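PDB 1HJQ: beta-1,4-galactanase from Humicola insolens, which hydrolyses beta-1,4-galactosidic linkages in type I arabinogalactans, as a family 53 glycoside hydrolase of clan GH-A. Local coordinates for residues W190-V195 against S235-E240; R228-M233 against S285-G290; L76-H81 against N118-A123. One frame throughout, in Å; residues are numbered along the deposited sequence.

Contact 1. Residues W190-V195 against S235-E240; sequences WWYTNV and SRWGKE
Tyr192 and Thr193 of helix 185-198 pack on Trp237, the last helical residue of helix 223-237, in a mainly apolar helix-to-helix contact on the outer layer of the barrel, part buried and part at the surface. The indole is wedged between two aliphatic groups. Tyr192 CB lies over one face, 3.8 Å from the centroid of the six-membered ring and 15° off its normal, a CH-pi contact; CG of Arg236 covers the opposite face. The Tyr192 ring itself turns away from this spot: its CG stands anti to its own carbonyl carbon, and the two aromatic planes meet obliquely at 43° with centroids 5.6 Å apart. That ring runs inward to Val177, Leu179 and Met209, and the side chain comes within about 10 Å of that of Glu135, probably the proton donor. In the TIM-barrel fold the two helices follow neighbouring strands, 174-179 and 208-212, so the indole fills the groove between consecutive helices, where Met209 and Met203 also touch it. Thr193 approaches from another direction: its OG1 sits at the indole edge, in the ring plane, 3.7 Å from Trp237 CZ2. This hydroxyl is hydrogen-bonded to Asn189 O, one turn back in its own helix. Arg236 bends at chi2 (83°), which folds its guanidinium back over Trp237 CZ2 and brings Arg236 NH2 to 3.7 Å from Thr193 OG1, without a hydrogen bond. Just beyond, Gly238 takes a positive phi and the chain leaves the helix for strand 240-245.

Contact 2. Residues R228-M233 against S285-G290; sequences RSLNNM and SSVSKG
Asn231 and Val287 mark the closest backbone approach, their CA atoms 6.1 Å apart, where the middle of helix 223-237 faces the C-terminal end of helix 270-286. Val287 is the first residue to leave the helical conformation, and it opens a type II beta turn closed by Gly290 N to Val287 O at 2.7 Å; Lys289 takes the positive phi that this turn requires. Val287 is the hub of the side-chain contact. Its CG2 lies 3.7 Å from Leu230 CB, the two side chains crossing at about a right angle, while the amide of Asn231 slides past the valine the other way, with ND2 at 3.9 Å from Val287 CG2 and OD1 at 4.0 Å from Val287 CG1. Leu230 and Val287 are buried. Toward the surface a water links the elements: it donates to Ser286 OG at 2.9 Å and accepts a weak, long bond of 3.4 Å from Asn231 ND2, which also makes a weak hydrogen bond to Arg227 O. Val234, also on helix 223-237, touches Val287, Ser288 and Lys289. The turn then delivers the chain into strand 290-296, the eighth of the TIM barrel, beside strand 240-245, and Lys289 is backbone hydrogen-bonded to Val241.

Contact 3. Residues L76-H81 against N118-A123; sequences LYINFH and NRFADA
Phe120 of helix 102-123 reaches across to Leu76 and Ile78 of strand 75-80, joining a strand of the TIM barrel to the helix that follows it in the beta-alpha-beta succession. From CB, which is directed at the strand, the side chain turns with CG anti to its carbonyl carbon (chi1 -74°) and carries the ring into the layer between sheet and helix. Along one side of the ring, CD2 lies 4.1 Å from Leu76 CD2, and the next atom, Phe120 CE2, lies 4.0 Å from the same methyl, which comes in obliquely to the ring. Leu76 has its CG anti to the backbone N (chi1 -180°), and its chain crosses that of Phe120 at about a right angle. CE2 also meets Ile78 CD1, at 3.9 Å, and on the other side Phe120 CE1 stands 3.8 Å from that methyl. The side chains of Ile78 and Phe120 come from opposite directions, Ile78 CG1 lying over one face of the ring near CZ. All three side chains are buried and the contact is purely apolar. Ala66 of helix 59-71 touches both Leu76 and Phe120, Ile125 touches the ring, and Val48 and Val127 touch Ile78. On the other side of the strand Tyr77 meets Phe294 edge-to-face. At the far end of the ring, Phe120 CZ meets Ile78 CD1 at 3.3 Å and Ile78 CG1 at 4.2 Å.

How the contacts relate
Contacts 1 and 2 share helix 223-237 and lie about 12 Å apart, centre to centre; contact 3 is about 25 Å from contact 1 and about 27 Å from contact 2, again between centres, with no atoms in touch. Contact 1 pairs the shared helix with its predecessor around the barrel, contact 2 with the C-terminal end of its successor and the turn after it, and Tyr192 CE2 lies 4.2 Å from Met233 CE where they adjoin. Contact 3 instead joins a barrel strand to the helix after it. The chemistry follows the place: the touching residues of contact 3 are all buried and apolar, whereas contacts 1 and 2 each bury apolar side chains and have a polar margin, an arginine and a threonine in contact 1, a water bridge in contact 2.

Contact 1. Residues W190-V195 against S235-E240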
loop_
_atom_site.group_PDB
_atom_site.type_symbol
_atom_site.label_atom_id
_atom_site.label_comp_id
_atom_site.label_asym_id
_atom_site.label_seq_id
_atom_site.Cartn_x
_atom_site.Cartn_y
_atom_site.Cartn_z
ATOM N N TRP A 190 -18.687 -8.070 -0.784
ATOM C CA TRP A 190 -19.535 -7.286 -1.688
ATOM C C TRP A 190 -18.750 -6.825 -2.930
ATOM O O TRP A 190 -19.159 -7.027 -4.077
ATOM C CB TRP A 190 -20.053 -6.079 -0.902
ATOM C CG TRP A 190 -20.534 -4.921 -1.696
ATOM C CD1 TRP A 190 -21.735 -4.807 -2.320
ATOM C CD2 TRP A 190 -19.860 -3.667 -1.883
ATOM N NE1 TRP A 190 -21.862 -3.558 -2.877
ATOM C CE2 TRP A 190 -20.724 -2.838 -2.624
ATOM C CE3 TRP A 190 -18.611 -3.164 -1.493
ATOM C CZ2 TRP A 190 -20.383 -1.525 -2.985
ATOM C CZ3 TRP A 190 -18.268 -1.851 -1.854
ATOM C CH2 TRP A 190 -19.156 -1.053 -2.592
ATOM N N TRP A 191 -17.610 -6.199 -2.689
ATOM C CA TRP A 191 -16.782 -5.705 -3.772
ATOM C C TRP A 191 -16.329 -6.777 -4.766
ATOM O O TRP A 191 -16.696 -6.740 -5.947
ATOM C CB TRP A 191 -15.547 -5.006 -3.215
ATOM C CG TRP A 191 -14.919 -4.102 -4.211
ATOM C CD1 TRP A 191 -15.217 -2.786 -4.426
ATOM C CD2 TRP A 191 -13.900 -4.442 -5.156
ATOM N NE1 TRP A 191 -14.444 -2.282 -5.443
ATOM C CE2 TRP A 191 -13.624 -3.278 -5.909
ATOM C CE3 TRP A 191 -13.193 -5.617 -5.440
ATOM C CZ2 TRP A 191 -12.669 -3.254 -6.927
ATOM C CZ3 TRP A 191 -12.251 -5.593 -6.447
ATOM C CH2 TRP A 191 -11.994 -4.418 -7.181
ATOM N N TYR A 192 -15.522 -7.725 -4.300
ATOM C CA TYR A 192 -15.014 -8.772 -5.183
ATOM C C TYR A 192 -16.122 -9.555 -5.880
ATOM O O TYR A 192 -16.014 -9.877 -7.067
ATOM C CB TYR A 192 -14.087 -9.715 -4.405
ATOM C CG TYR A 192 -12.724 -9.113 -4.104
ATOM C CD1 TYR A 192 -11.790 -8.894 -5.129
ATOM C CD2 TYR A 192 -12.370 -8.755 -2.804
ATOM C CE1 TYR A 192 -10.544 -8.337 -4.862
ATOM C CE2 TYR A 192 -11.128 -8.196 -2.522
ATOM C CZ TYR A 192 -10.216 -7.989 -3.554
ATOM O OH TYR A 192 -8.975 -7.452 -3.273
ATOM N N THR A 193 -17.188 -9.856 -5.150
ATOM C CA THR A 193 -18.298 -10.589 -5.730
ATOM C C THR A 193 -18.828 -9.826 -6.943
ATOM O O THR A 193 -18.899 -10.357 -8.054
ATOM C CB THR A 193 -19.440 -10.766 -4.709
ATOM O OG1 THR A 193 -19.021 -11.676 -3.683
ATOM C CG2 THR A 193 -20.705 -11.304 -5.399
ATOM N N ASN A 194 -19.194 -8.572 -6.722
ATOM C CA ASN A 194 -19.717 -7.755 -7.800
ATOM C C ASN A 194 -18.738 -7.560 -8.954
ATOM O O ASN A 194 -19.140 -7.614 -10.114
ATOM C CB ASN A 194 -20.164 -6.405 -7.257
ATOM C CG ASN A 194 -21.482 -6.489 -6.521
ATOM O OD1 ASN A 194 -22.516 -6.796 -7.117
ATOM N ND2 ASN A 194 -21.459 -6.218 -5.223
ATOM N N VAL A 195 -17.464 -7.341 -8.650
ATOM C CA VAL A 195 -16.475 -7.148 -9.698
ATOM C C VAL A 195 -16.195 -8.437 -10.479
ATOM O O VAL A 195 -16.155 -8.435 -11.715
ATOM C CB VAL A 195 -15.138 -6.621 -9.119
ATOM C CG1 VAL A 195 -14.097 -6.535 -10.213
ATOM C CG2 VAL A 195 -15.337 -5.262 -8.494
ATOM N N SER A 235 -10.162 -18.426 1.387
ATOM C CA SER A 235 -10.942 -19.630 1.128
ATOM C C SER A 235 -11.898 -19.469 -0.050
ATOM O O SER A 235 -12.228 -20.437 -0.736
ATOM C CB SER A 235 -11.743 -20.016 2.373
ATOM O OG SER A 235 -12.525 -21.170 2.131
ATOM N N ARG A 236 -12.330 -18.239 -0.289
ATOM C CA ARG A 236 -13.263 -17.959 -1.366
ATOM C C ARG A 236 -12.638 -17.722 -2.740
ATOM O O ARG A 236 -13.141 -18.218 -3.751
ATOM C CB ARG A 236 -14.109 -16.751 -0.996
ATOM C CG ARG A 236 -15.041 -16.285 -2.089
ATOM C CD ARG A 236 -16.328 -17.077 -2.134
ATOM N NE ARG A 236 -17.369 -16.252 -2.734
ATOM C CZ ARG A 236 -17.565 -16.112 -4.045
ATOM N NH1 ARG A 236 -16.793 -16.763 -4.917
ATOM N NH2 ARG A 236 -18.520 -15.290 -4.483
ATOM N N TRP A 237 -11.551 -16.960 -2.784
ATOM C CA TRP A 237 -10.925 -16.657 -4.063
ATOM C C TRP A 237 -9.512 -17.196 -4.243
ATOM O O TRP A 237 -8.920 -17.037 -5.307
ATOM C CB TRP A 237 -10.979 -15.143 -4.295
ATOM C CG TRP A 237 -12.381 -14.680 -4.581
ATOM C CD1 TRP A 237 -13.114 -14.955 -5.699
ATOM C CD2 TRP A 237 -13.246 -13.942 -3.707
ATOM N NE1 TRP A 237 -14.381 -14.439 -5.577
ATOM C CE2 TRP A 237 -14.492 -13.814 -4.364
ATOM C CE3 TRP A 237 -13.095 -13.382 -2.432
ATOM C CZ2 TRP A 237 -15.584 -13.149 -3.789
ATOM C CZ3 TRP A 237 -14.180 -12.722 -1.857
ATOM C CH2 TRP A 237 -15.411 -12.614 -2.540
ATOM N N GLY A 238 -8.984 -17.835 -3.203
ATOM C CA GLY A 238 -7.658 -18.422 -3.267
ATOM C C GLY A 238 -6.475 -17.539 -3.628
ATOM O O GLY A 238 -5.470 -18.035 -4.148
ATOM N N LYS A 239 -6.564 -16.242 -3.349
ATOM C CA LYS A 239 -5.463 -15.336 -3.668
ATOM C C LYS A 239 -4.576 -15.079 -2.456
ATOM O O LYS A 239 -5.020 -15.235 -1.319
ATOM C CB LYS A 239 -6.018 -14.005 -4.162
ATOM C CG LYS A 239 -6.876 -14.112 -5.397
ATOM C CD LYS A 239 -6.080 -14.702 -6.535
ATOM C CE LYS A 239 -6.884 -14.720 -7.807
ATOM N NZ LYS A 239 -6.099 -15.407 -8.856
ATOM N N GLU A 240 -3.322 -14.694 -2.686
ATOM C CA GLU A 240 -2.436 -14.376 -1.564
ATOM C C GLU A 240 -2.952 -13.059 -0.978
ATOM O O GLU A 240 -3.448 -12.189 -1.700
ATOM C CB GLU A 240 -0.983 -14.207 -2.017
ATOM C CG GLU A 240 -0.317 -15.480 -2.508
ATOM C CD GLU A 240 1.189 -15.323 -2.658
ATOM O OE1 GLU A 240 1.623 -14.376 -3.343
ATOM O OE2 GLU A 240 1.941 -16.145 -2.088
#

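Contact 2. Residues R228-M233 against S285-G290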
loop_
_atom_site.group_PDB
_atom_site.type_symbol
_atom_site.label_atom_id
_atom_site.label_comp_id
_atom_site.label_asym_id
_atom_site.label_seq_id
_atom_site.Cartn_x
_atom_site.Cartn_y
_atom_site.Cartn_z
ATOM N N ARG A 228 -10.666 -13.059 10.463
ATOM C CA ARG A 228 -11.779 -13.741 9.823
ATOM C C ARG A 228 -11.926 -13.339 8.371
ATOM O O ARG A 228 -12.134 -14.180 7.501
ATOM C CB ARG A 228 -13.086 -13.425 10.550
ATOM C CG ARG A 228 -14.318 -13.976 9.850
ATOM C CD ARG A 228 -15.549 -13.725 10.691
ATOM N NE ARG A 228 -15.989 -14.886 11.475
ATOM C CZ ARG A 228 -15.196 -15.715 12.155
ATOM N NH1 ARG A 228 -13.872 -15.555 12.167
ATOM N NH2 ARG A 228 -15.740 -16.701 12.857
ATOM N N SER A 229 -11.826 -12.040 8.121
ATOM C CA SER A 229 -11.970 -11.503 6.780
ATOM C C SER A 229 -10.953 -12.129 5.838
ATOM O O SER A 229 -11.311 -12.607 4.761
ATOM C CB SER A 229 -11.812 -9.985 6.808
ATOM O OG SER A 229 -12.175 -9.425 5.567
ATOM N N LEU A 230 -9.689 -12.140 6.250
ATOM C CA LEU A 230 -8.639 -12.724 5.430
ATOM C C LEU A 230 -8.939 -14.191 5.128
ATOM O O LEU A 230 -8.844 -14.622 3.979
ATOM C CB LEU A 230 -7.279 -12.599 6.126
ATOM C CG LEU A 230 -6.864 -11.161 6.439
ATOM C CD1 LEU A 230 -5.480 -11.132 7.052
ATOM C CD2 LEU A 230 -6.898 -10.338 5.167
ATOM N N ASN A 231 -9.305 -14.955 6.154
ATOM C CA ASN A 231 -9.621 -16.364 5.960
ATOM C C ASN A 231 -10.763 -16.540 4.977
ATOM O O ASN A 231 -10.707 -17.415 4.107
ATOM C CB ASN A 231 -9.981 -17.030 7.284
ATOM C CG ASN A 231 -8.756 -17.469 8.065
ATOM O OD1 ASN A 231 -7.976 -18.302 7.595
ATOM N ND2 ASN A 231 -8.579 -16.914 9.261
ATOM N N ASN A 232 -11.791 -15.704 5.109
ATOM C CA ASN A 232 -12.938 -15.776 4.210
ATOM C C ASN A 232 -12.531 -15.467 2.771
ATOM O O ASN A 232 -12.945 -16.154 1.834
ATOM C CB ASN A 232 -14.032 -14.798 4.641
ATOM C CG ASN A 232 -14.671 -15.171 5.965
ATOM O OD1 ASN A 232 -14.499 -16.280 6.466
ATOM N ND2 ASN A 232 -15.429 -14.240 6.533
ATOM N N MET A 233 -11.721 -14.426 2.606
ATOM C CA MET A 233 -11.251 -14.008 1.287
ATOM C C MET A 233 -10.430 -15.116 0.638
ATOM O O MET A 233 -10.698 -15.518 -0.500
ATOM C CB MET A 233 -10.401 -12.737 1.413
ATOM C CG MET A 233 -11.165 -11.515 1.915
ATOM S SD MET A 233 -10.079 -10.127 2.359
ATOM C CE MET A 233 -9.154 -9.902 0.809
ATOM N N SER A 285 0.069 -13.957 9.110
ATOM C CA SER A 285 0.781 -15.228 9.041
ATOM C C SER A 285 -0.129 -16.404 9.348
ATOM O O SER A 285 -0.031 -17.445 8.702
ATOM C CB SER A 285 1.942 -15.245 10.029
ATOM O OG SER A 285 2.868 -14.222 9.727
ATOM N N SER A 286 -1.005 -16.243 10.340
ATOM C CA SER A 286 -1.916 -17.318 10.735
ATOM C C SER A 286 -2.720 -17.791 9.535
ATOM O O SER A 286 -3.056 -18.972 9.428
ATOM C CB SER A 286 -2.876 -16.848 11.833
ATOM O OG SER A 286 -3.910 -16.034 11.304
ATOM N N VAL A 287 -3.019 -16.864 8.630
ATOM C CA VAL A 287 -3.787 -17.182 7.437
ATOM C C VAL A 287 -2.919 -17.841 6.384
ATOM O O VAL A 287 -1.838 -17.355 6.065
ATOM C CB VAL A 287 -4.411 -15.910 6.807
ATOM C CG1 VAL A 287 -5.164 -16.268 5.541
ATOM C CG2 VAL A 287 -5.331 -15.243 7.792
ATOM N N SER A 288 -3.382 -18.964 5.853
ATOM C CA SER A 288 -2.634 -19.622 4.793
ATOM C C SER A 288 -2.656 -18.560 3.702
ATOM O O SER A 288 -3.685 -17.902 3.497
ATOM C CB SER A 288 -3.376 -20.857 4.288
ATOM O OG SER A 288 -4.506 -20.468 3.523
ATOM N N LYS A 289 -1.550 -18.380 3.003
ATOM C CA LYS A 289 -1.515 -17.371 1.955
ATOM C C LYS A 289 -1.439 -15.965 2.524
ATOM O O LYS A 289 -1.496 -14.983 1.788
ATOM C CB LYS A 289 -2.718 -17.511 1.017
ATOM C CG LYS A 289 -2.585 -18.707 0.097
ATOM C CD LYS A 289 -3.759 -18.878 -0.831
ATOM C CE LYS A 289 -3.485 -20.024 -1.789
ATOM N NZ LYS A 289 -2.304 -19.714 -2.647
ATOM N N GLY A 290 -1.336 -15.872 3.844
ATOM C CA GLY A 290 -1.156 -14.569 4.453
ATOM C C GLY A 290 0.323 -14.371 4.160
ATOM O O GLY A 290 1.161 -15.088 4.710
HETATM O O HOH W 1 -5.947 -18.109 11.121
#

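Contact 3. Residues L76-H81 against N118-A123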
loop_
_atom_site.group_PDB
_atom_site.type_symbol
_atom_site.label_atom_id
_atom_site.label_comp_id
_atom_site.label_asym_id
_atom_site.label_seq_id
_atom_site.Cartn_x
_atom_site.Cartn_y
_atom_site.Cartn_z
ATOM N N LEU A 76 10.509 -4.421 -4.427
ATOM C CA LEU A 76 9.676 -3.312 -4.844
ATOM C C LEU A 76 8.190 -3.650 -4.999
ATOM O O LEU A 76 7.820 -4.655 -5.601
ATOM C CB LEU A 76 10.221 -2.762 -6.165
ATOM C CG LEU A 76 9.495 -1.578 -6.799
ATOM C CD1 LEU A 76 9.575 -0.370 -5.865
ATOM C CD2 LEU A 76 10.124 -1.264 -8.141
ATOM N N TYR A 77 7.349 -2.783 -4.450
ATOM C CA TYR A 77 5.899 -2.918 -4.515
ATOM C C TYR A 77 5.405 -1.565 -5.054
ATOM O O TYR A 77 5.409 -0.549 -4.339
ATOM C CB TYR A 77 5.363 -3.221 -3.104
ATOM C CG TYR A 77 3.862 -3.081 -2.854
ATOM C CD1 TYR A 77 2.973 -2.674 -3.857
ATOM C CD2 TYR A 77 3.344 -3.300 -1.574
ATOM C CE1 TYR A 77 1.616 -2.482 -3.581
ATOM C CE2 TYR A 77 1.991 -3.111 -1.286
ATOM C CZ TYR A 77 1.133 -2.699 -2.285
ATOM O OH TYR A 77 -0.194 -2.479 -1.971
ATOM N N ILE A 78 5.025 -1.558 -6.332
ATOM C CA ILE A 78 4.535 -0.353 -6.995
ATOM C C ILE A 78 3.042 -0.209 -6.738
ATOM O O ILE A 78 2.262 -1.109 -7.028
ATOM C CB ILE A 78 4.796 -0.401 -8.525
ATOM C CG1 ILE A 78 6.305 -0.346 -8.802
ATOM C CG2 ILE A 78 4.084 0.763 -9.220
ATOM C CD1 ILE A 78 6.961 0.994 -8.486
ATOM N N ASN A 79 2.664 0.940 -6.193
ATOM C CA ASN A 79 1.285 1.238 -5.839
ATOM C C ASN A 79 0.690 2.330 -6.728
ATOM O O ASN A 79 0.866 3.518 -6.463
ATOM C CB ASN A 79 1.266 1.659 -4.365
ATOM C CG ASN A 79 -0.028 2.325 -3.938
ATOM O OD1 ASN A 79 -0.005 3.189 -3.073
ATOM N ND2 ASN A 79 -1.151 1.922 -4.522
ATOM N N PHE A 80 -0.008 1.913 -7.782
ATOM C CA PHE A 80 -0.650 2.834 -8.721
ATOM C C PHE A 80 -1.890 3.456 -8.111
ATOM O O PHE A 80 -2.740 2.738 -7.599
ATOM C CB PHE A 80 -1.102 2.101 -9.990
ATOM C CG PHE A 80 -0.014 1.882 -10.996
ATOM C CD1 PHE A 80 0.701 2.961 -11.513
ATOM C CD2 PHE A 80 0.293 0.600 -11.438
ATOM C CE1 PHE A 80 1.707 2.766 -12.452
ATOM C CE2 PHE A 80 1.299 0.400 -12.377
ATOM C CZ PHE A 80 2.007 1.489 -12.882
ATOM N N HIS A 81 -2.000 4.778 -8.167
ATOM C CA HIS A 81 -3.188 5.442 -7.651
ATOM C C HIS A 81 -4.093 5.776 -8.829
ATOM O O HIS A 81 -5.274 6.074 -8.652
ATOM C CB HIS A 81 -2.842 6.735 -6.903
ATOM C CG HIS A 81 -2.370 6.520 -5.500
ATOM N ND1 HIS A 81 -2.795 7.300 -4.446
ATOM C CD2 HIS A 81 -1.494 5.628 -4.980
ATOM C CE1 HIS A 81 -2.203 6.897 -3.335
ATOM N NE2 HIS A 81 -1.408 5.885 -3.632
ATOM N N ASN A 118 6.961 -0.874 -18.307
ATOM C CA ASN A 118 8.096 -1.000 -19.213
ATOM C C ASN A 118 9.178 -0.003 -18.829
ATOM O O ASN A 118 10.355 -0.188 -19.134
ATOM C CB ASN A 118 7.664 -0.776 -20.664
ATOM C CG ASN A 118 7.064 -2.016 -21.286
ATOM O OD1 ASN A 118 7.558 -3.122 -21.081
ATOM N ND2 ASN A 118 6.001 -1.840 -22.065
ATOM N N ARG A 119 8.773 1.057 -18.147
ATOM C CA ARG A 119 9.716 2.074 -17.719
ATOM C C ARG A 119 10.695 1.448 -16.722
ATOM O O ARG A 119 11.899 1.709 -16.766
ATOM C CB ARG A 119 8.962 3.229 -17.079
ATOM C CG ARG A 119 9.788 4.464 -16.900
ATOM C CD ARG A 119 10.179 5.082 -18.227
ATOM N NE ARG A 119 11.098 6.192 -18.001
ATOM C CZ ARG A 119 10.751 7.363 -17.474
ATOM N NH1 ARG A 119 9.494 7.598 -17.123
ATOM N NH2 ARG A 119 11.676 8.293 -17.270
ATOM N N PHE A 120 10.173 0.612 -15.828
ATOM C CA PHE A 120 11.013 -0.066 -14.849
ATOM C C PHE A 120 11.820 -1.173 -15.528
ATOM O O PHE A 120 13.008 -1.341 -15.258
ATOM C CB PHE A 120 10.164 -0.668 -13.726
ATOM C CG PHE A 120 9.631 0.345 -12.764
ATOM C CD1 PHE A 120 8.362 0.887 -12.932
ATOM C CD2 PHE A 120 10.411 0.783 -11.702
ATOM C CE1 PHE A 120 7.877 1.854 -12.057
ATOM C CE2 PHE A 120 9.937 1.750 -10.821
ATOM C CZ PHE A 120 8.670 2.286 -10.999
ATOM N N ALA A 121 11.164 -1.921 -16.409
ATOM C CA ALA A 121 11.813 -3.006 -17.132
ATOM C C ALA A 121 13.028 -2.490 -17.895
ATOM O O ALA A 121 14.126 -3.036 -17.779
ATOM C CB ALA A 121 10.832 -3.642 -18.096
ATOM N N ASP A 122 12.822 -1.435 -18.677
ATOM C CA ASP A 122 13.899 -0.850 -19.462
ATOM C C ASP A 122 14.994 -0.281 -18.568
ATOM O O ASP A 122 16.160 -0.218 -18.964
ATOM C CB ASP A 122 13.358 0.259 -20.372
ATOM C CG ASP A 122 12.340 -0.253 -21.377
ATOM O OD1 ASP A 122 12.301 -1.484 -21.626
ATOM O OD2 ASP A 122 11.590 0.583 -21.925
ATOM N N ALA A 123 14.613 0.140 -17.365
ATOM C CA ALA A 123 15.561 0.706 -16.421
ATOM C C ALA A 123 16.314 -0.393 -15.691
ATOM O O ALA A 123 17.270 -0.121 -14.973
ATOM C CB ALA A 123 14.839 1.579 -15.434
#